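Local coordinates for Gp15 protein (Listeria phage PSA, PDB 6R5W) that probably binds receptors on the surface of Listeria cells as the homotrimeric receptor binding protein of the phage, this chain being its C-terminal piece, at residues L65-L77 against I95-T109. Sequence-based numbering, arbitrary orientation.
Sequences LTPKNGFVASQPL and IVGKGTGSGTGICAT
Val72 and Gly97 face each other as an antiparallel hydrogen-bonded pair near the open end of the hairpin made by strands 72-84 and 87-97, in the beta-rich head that follows the chain's helices. Val72 N reaches Gly97 O at 3.0 Å and Val72 O takes Gly97 N in return, both nearly straight; glycine suits this site because CG2 of Val72 lies against its backbone. Beyond the pair, the type I' turn from Lys68 to Phe71 meets the type II' turn from Lys98 to Gly101, where Gly70 O accepts Thr100 N. Gly70 and Gly99 both have positive phi, which glycine adopts easily, and lacking side chains they let the turns approach closely.

Strand 105-109, outermost within this chain in a second sheet, binds the loop 66-71 as well. Cys107 O receives Lys68 N (2.8 Å) from above its carbonyl plane. Asn69 has positive phi, which asparagine tolerates well; chi1 of -68°, with CG beside the backbone N, carries its amide ND2 to Ile106 O at 2.7 Å, on a lone pair and almost exactly in line at 178°. Lys68 NZ reaches Thr109 OG1, which also bonds Asp146. One water links Thr66 O with Thr109 N; another donates to Asn69 O and Thr104 O while accepting Ser102 N. Ile95 O takes Gln75 N and, weakly, Ser74 N, whereas the buried Ile95 N has no partner.

Between the sheets sits the buried ring of Phe71, an apolar group suited to a place lined by side chains of both; its CD1 touches Val96 CG2, and Ile149 of strand 146-152 packs there too. Cys107 CB stands 3.4 Å from the Phe71 ring centroid, over the face in a CH-pi contact, with SG farther out on the ring normal at 5.0 Å from the same centroid.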
loop_
_atom_site.group_PDB
_atom_site.type_symbol
_atom_site.label_atom_id
_atom_site.label_comp_id
_atom_site.label_asym_id
_atom_site.label_seq_id
_atom_site.Cartn_x
_atom_site.Cartn_y
_atom_site.Cartn_z
ATOM N N LEU A 65 -23.751 5.270 -5.467
ATOM C CA LEU A 65 -24.818 5.020 -4.514
ATOM C C LEU A 65 -26.071 5.786 -4.925
ATOM O O LEU A 65 -26.012 7.002 -5.207
ATOM C CB LEU A 65 -24.420 5.477 -3.096
ATOM C CG LEU A 65 -23.085 4.974 -2.569
ATOM C CD1 LEU A 65 -22.935 5.527 -1.130
ATOM C CD2 LEU A 65 -22.951 3.494 -2.597
ATOM N N THR A 66 -27.197 5.141 -4.809
ATOM C CA THR A 66 -28.503 5.710 -5.134
ATOM C C THR A 66 -29.175 6.296 -3.883
ATOM O O THR A 66 -29.321 5.591 -2.877
ATOM C CB THR A 66 -29.401 4.630 -5.716
ATOM O OG1 THR A 66 -28.790 4.087 -6.890
ATOM C CG2 THR A 66 -30.761 5.226 -6.042
ATOM N N PRO A 67 -29.602 7.544 -3.921
ATOM C CA PRO A 67 -30.236 8.141 -2.738
ATOM C C PRO A 67 -31.565 7.485 -2.449
ATOM O O PRO A 67 -32.241 6.981 -3.351
ATOM C CB PRO A 67 -30.413 9.620 -3.104
ATOM C CG PRO A 67 -30.175 9.678 -4.564
ATOM C CD PRO A 67 -29.399 8.527 -5.006
ATOM N N LYS A 68 -31.904 7.448 -1.163
ATOM C CA LYS A 68 -33.085 6.727 -0.692
ATOM C C LYS A 68 -33.966 7.651 0.127
ATOM O O LYS A 68 -33.564 8.727 0.586
ATOM C CB LYS A 68 -32.732 5.510 0.206
ATOM C CG LYS A 68 -31.876 4.471 -0.455
ATOM C CD LYS A 68 -31.327 3.475 0.515
ATOM C CE LYS A 68 -32.320 2.450 0.927
ATOM N NZ LYS A 68 -31.637 1.168 1.319
ATOM N N ASN A 69 -35.219 7.217 0.331
ATOM C CA ASN A 69 -36.120 7.859 1.283
ATOM C C ASN A 69 -36.333 9.332 1.002
ATOM O O ASN A 69 -36.429 10.152 1.927
ATOM C CB ASN A 69 -35.583 7.654 2.709
ATOM C CG ASN A 69 -35.661 6.257 3.129
ATOM O OD1 ASN A 69 -36.715 5.623 3.029
ATOM N ND2 ASN A 69 -34.552 5.719 3.614
ATOM N N GLY A 70 -36.409 9.682 -0.288
ATOM C CA GLY A 70 -36.699 11.024 -0.668
ATOM C C GLY A 70 -35.502 11.941 -0.770
ATOM O O GLY A 70 -35.635 13.040 -1.324
ATOM N N PHE A 71 -34.350 11.542 -0.239
ATOM C CA PHE A 71 -33.153 12.345 -0.420
ATOM C C PHE A 71 -32.817 12.450 -1.926
ATOM O O PHE A 71 -33.080 11.521 -2.721
ATOM C CB PHE A 71 -31.964 11.716 0.298
ATOM C CG PHE A 71 -31.957 11.898 1.803
ATOM C CD1 PHE A 71 -31.361 13.012 2.345
ATOM C CD2 PHE A 71 -32.494 10.957 2.618
ATOM C CE1 PHE A 71 -31.288 13.225 3.711
ATOM C CE2 PHE A 71 -32.387 11.121 4.033
ATOM C CZ PHE A 71 -31.835 12.242 4.552
ATOM N N VAL A 72 -32.110 13.518 -2.270
ATOM C CA VAL A 72 -31.570 13.673 -3.612
ATOM C C VAL A 72 -30.044 13.702 -3.506
ATOM O O VAL A 72 -29.477 14.075 -2.460
ATOM C CB VAL A 72 -32.097 14.940 -4.310
ATOM C CG1 VAL A 72 -33.628 14.814 -4.518
ATOM C CG2 VAL A 72 -31.776 16.217 -3.538
ATOM N N ALA A 73 -29.389 13.269 -4.586
ATOM C CA ALA A 73 -27.912 13.318 -4.690
ATOM C C ALA A 73 -27.616 14.682 -5.275
ATOM O O ALA A 73 -27.632 14.879 -6.502
ATOM C CB ALA A 73 -27.386 12.196 -5.568
ATOM N N SER A 74 -27.371 15.638 -4.392
ATOM C CA SER A 74 -27.007 16.977 -4.853
ATOM C C SER A 74 -25.639 16.955 -5.502
ATOM O O SER A 74 -25.374 17.738 -6.424
ATOM C CB SER A 74 -27.035 17.970 -3.678
ATOM O OG SER A 74 -26.622 19.272 -4.077
ATOM N N GLN A 75 -24.755 16.070 -5.028
ATOM C CA GLN A 75 -23.587 15.666 -5.810
ATOM C C GLN A 75 -23.614 14.148 -5.934
ATOM O O GLN A 75 -24.045 13.484 -4.986
ATOM C CB GLN A 75 -22.287 16.129 -5.138
ATOM C CG GLN A 75 -22.156 17.651 -5.019
ATOM C CD GLN A 75 -22.125 18.340 -6.377
ATOM O OE1 GLN A 75 -21.382 17.933 -7.279
ATOM N NE2 GLN A 75 -22.945 19.393 -6.525
ATOM N N PRO A 76 -23.165 13.574 -7.065
ATOM C CA PRO A 76 -23.196 12.101 -7.199
ATOM C C PRO A 76 -22.598 11.435 -5.976
ATOM O O PRO A 76 -21.595 11.883 -5.410
ATOM C CB PRO A 76 -22.370 11.813 -8.460
ATOM C CG PRO A 76 -22.498 13.106 -9.296
ATOM C CD PRO A 76 -22.518 14.225 -8.237
ATOM N N LEU A 77 -23.298 10.424 -5.489
ATOM C CA LEU A 77 -22.869 9.681 -4.297
ATOM C C LEU A 77 -21.976 8.561 -4.771
ATOM O O LEU A 77 -22.429 7.676 -5.487
ATOM C CB LEU A 77 -24.077 9.150 -3.525
ATOM C CG LEU A 77 -25.067 10.262 -3.240
ATOM C CD1 LEU A 77 -26.275 9.674 -2.371
ATOM C CD2 LEU A 77 -24.547 11.428 -2.506
ATOM N N ILE A 95 -22.922 14.746 -1.543
ATOM C CA ILE A 95 -23.727 15.643 -0.743
ATOM C C ILE A 95 -25.178 15.290 -0.998
ATOM O O ILE A 95 -25.582 15.129 -2.157
ATOM C CB ILE A 95 -23.475 17.109 -1.089
ATOM C CG1 ILE A 95 -21.988 17.487 -0.869
ATOM C CG2 ILE A 95 -24.378 18.085 -0.262
ATOM C CD1 ILE A 95 -21.664 18.911 -1.354
ATOM N N VAL A 96 -25.966 15.103 0.078
ATOM C CA VAL A 96 -27.390 14.758 -0.080
ATOM C C VAL A 96 -28.215 15.993 0.286
ATOM O O VAL A 96 -27.859 16.766 1.203
ATOM C CB VAL A 96 -27.816 13.534 0.756
ATOM C CG1 VAL A 96 -27.087 12.324 0.278
ATOM C CG2 VAL A 96 -27.536 13.809 2.262
ATOM N N GLY A 97 -29.346 16.144 -0.411
ATOM C CA GLY A 97 -30.329 17.181 -0.162
ATOM C C GLY A 97 -31.656 16.597 0.363
ATOM O O GLY A 97 -31.973 15.426 0.091
ATOM N N LYS A 98 -32.412 17.448 1.046
ATOM C CA LYS A 98 -33.666 17.031 1.686
ATOM C C LYS A 98 -34.625 16.426 0.685
ATOM O O LYS A 98 -35.234 15.379 0.944
ATOM C CB LYS A 98 -34.282 18.226 2.358
ATOM C CG LYS A 98 -35.556 17.884 3.206
ATOM C CD LYS A 98 -36.182 19.171 3.588
ATOM C CE LYS A 98 -37.191 18.898 4.740
ATOM N NZ LYS A 98 -37.772 20.188 5.195
ATOM N N GLY A 99 -34.702 17.010 -0.520
ATOM C CA GLY A 99 -35.601 16.421 -1.512
ATOM C C GLY A 99 -37.028 16.455 -0.955
ATOM O O GLY A 99 -37.486 17.462 -0.398
ATOM N N THR A 100 -37.704 15.364 -1.114
ATOM C CA THR A 100 -39.053 15.203 -0.598
ATOM C C THR A 100 -39.106 14.490 0.750
ATOM O O THR A 100 -40.195 14.319 1.304
ATOM C CB THR A 100 -39.858 14.393 -1.602
ATOM O OG1 THR A 100 -39.201 13.159 -1.781
ATOM C CG2 THR A 100 -39.946 15.134 -2.949
ATOM N N GLY A 101 -37.972 14.149 1.333
ATOM C CA GLY A 101 -37.944 13.463 2.605
ATOM C C GLY A 101 -37.826 14.454 3.729
ATOM O O GLY A 101 -38.104 15.648 3.587
ATOM N N SER A 102 -37.400 13.946 4.896
ATOM C CA SER A 102 -37.289 14.747 6.098
ATOM C C SER A 102 -35.931 15.357 6.325
ATOM O O SER A 102 -35.791 16.207 7.239
ATOM C CB SER A 102 -37.621 13.862 7.312
ATOM O OG SER A 102 -36.682 12.780 7.381
ATOM N N GLY A 103 -34.922 14.990 5.522
ATOM C CA GLY A 103 -33.585 15.456 5.840
ATOM C C GLY A 103 -32.869 14.581 6.834
ATOM O O GLY A 103 -31.747 14.928 7.263
ATOM N N THR A 104 -33.556 13.541 7.306
ATOM C CA THR A 104 -33.032 12.648 8.332
ATOM C C THR A 104 -33.300 11.214 7.962
ATOM O O THR A 104 -34.060 10.898 7.047
ATOM C CB THR A 104 -33.702 12.931 9.684
ATOM O OG1 THR A 104 -35.086 12.477 9.612
ATOM C CG2 THR A 104 -33.689 14.362 9.969
ATOM N N GLY A 105 -32.632 10.289 8.660
ATOM C CA GLY A 105 -32.793 8.905 8.305
ATOM C C GLY A 105 -31.793 8.420 7.287
ATOM O O GLY A 105 -30.756 9.065 7.025
ATOM N N ILE A 106 -32.099 7.258 6.713
ATOM C CA ILE A 106 -31.193 6.589 5.787
ATOM C C ILE A 106 -31.248 7.248 4.412
ATOM O O ILE A 106 -32.278 7.220 3.729
ATOM C CB ILE A 106 -31.504 5.098 5.678
ATOM C CG1 ILE A 106 -31.193 4.395 7.044
ATOM C CG2 ILE A 106 -30.662 4.437 4.604
ATOM C CD1 ILE A 106 -31.697 2.946 7.136
ATOM N N CYS A 107 -30.147 7.848 4.003
ATOM C CA CYS A 107 -30.074 8.553 2.709
ATOM C C CYS A 107 -29.465 7.709 1.597
ATOM O O CYS A 107 -29.631 8.043 0.431
ATOM C CB CYS A 107 -29.301 9.849 2.887
ATOM S SG CYS A 107 -27.478 9.624 3.275
ATOM N N ALA A 108 -28.809 6.603 1.916
ATOM C CA ALA A 108 -28.143 5.722 0.986
ATOM C C ALA A 108 -27.622 4.532 1.752
ATOM O O ALA A 108 -27.453 4.596 2.982
ATOM C CB ALA A 108 -26.948 6.423 0.282
ATOM N N THR A 109 -27.413 3.444 1.022
ATOM C CA THR A 109 -26.898 2.176 1.528
ATOM C C THR A 109 -25.817 1.653 0.604
ATOM O O THR A 109 -26.002 1.633 -0.604
ATOM C CB THR A 109 -28.024 1.080 1.624
ATOM O OG1 THR A 109 -29.097 1.586 2.431
ATOM C CG2 THR A 109 -27.485 -0.172 2.210
HETATM O O HOH W 1 -28.374 3.348 -1.820
HETATM O O HOH W 2 -36.240 11.051 4.702
#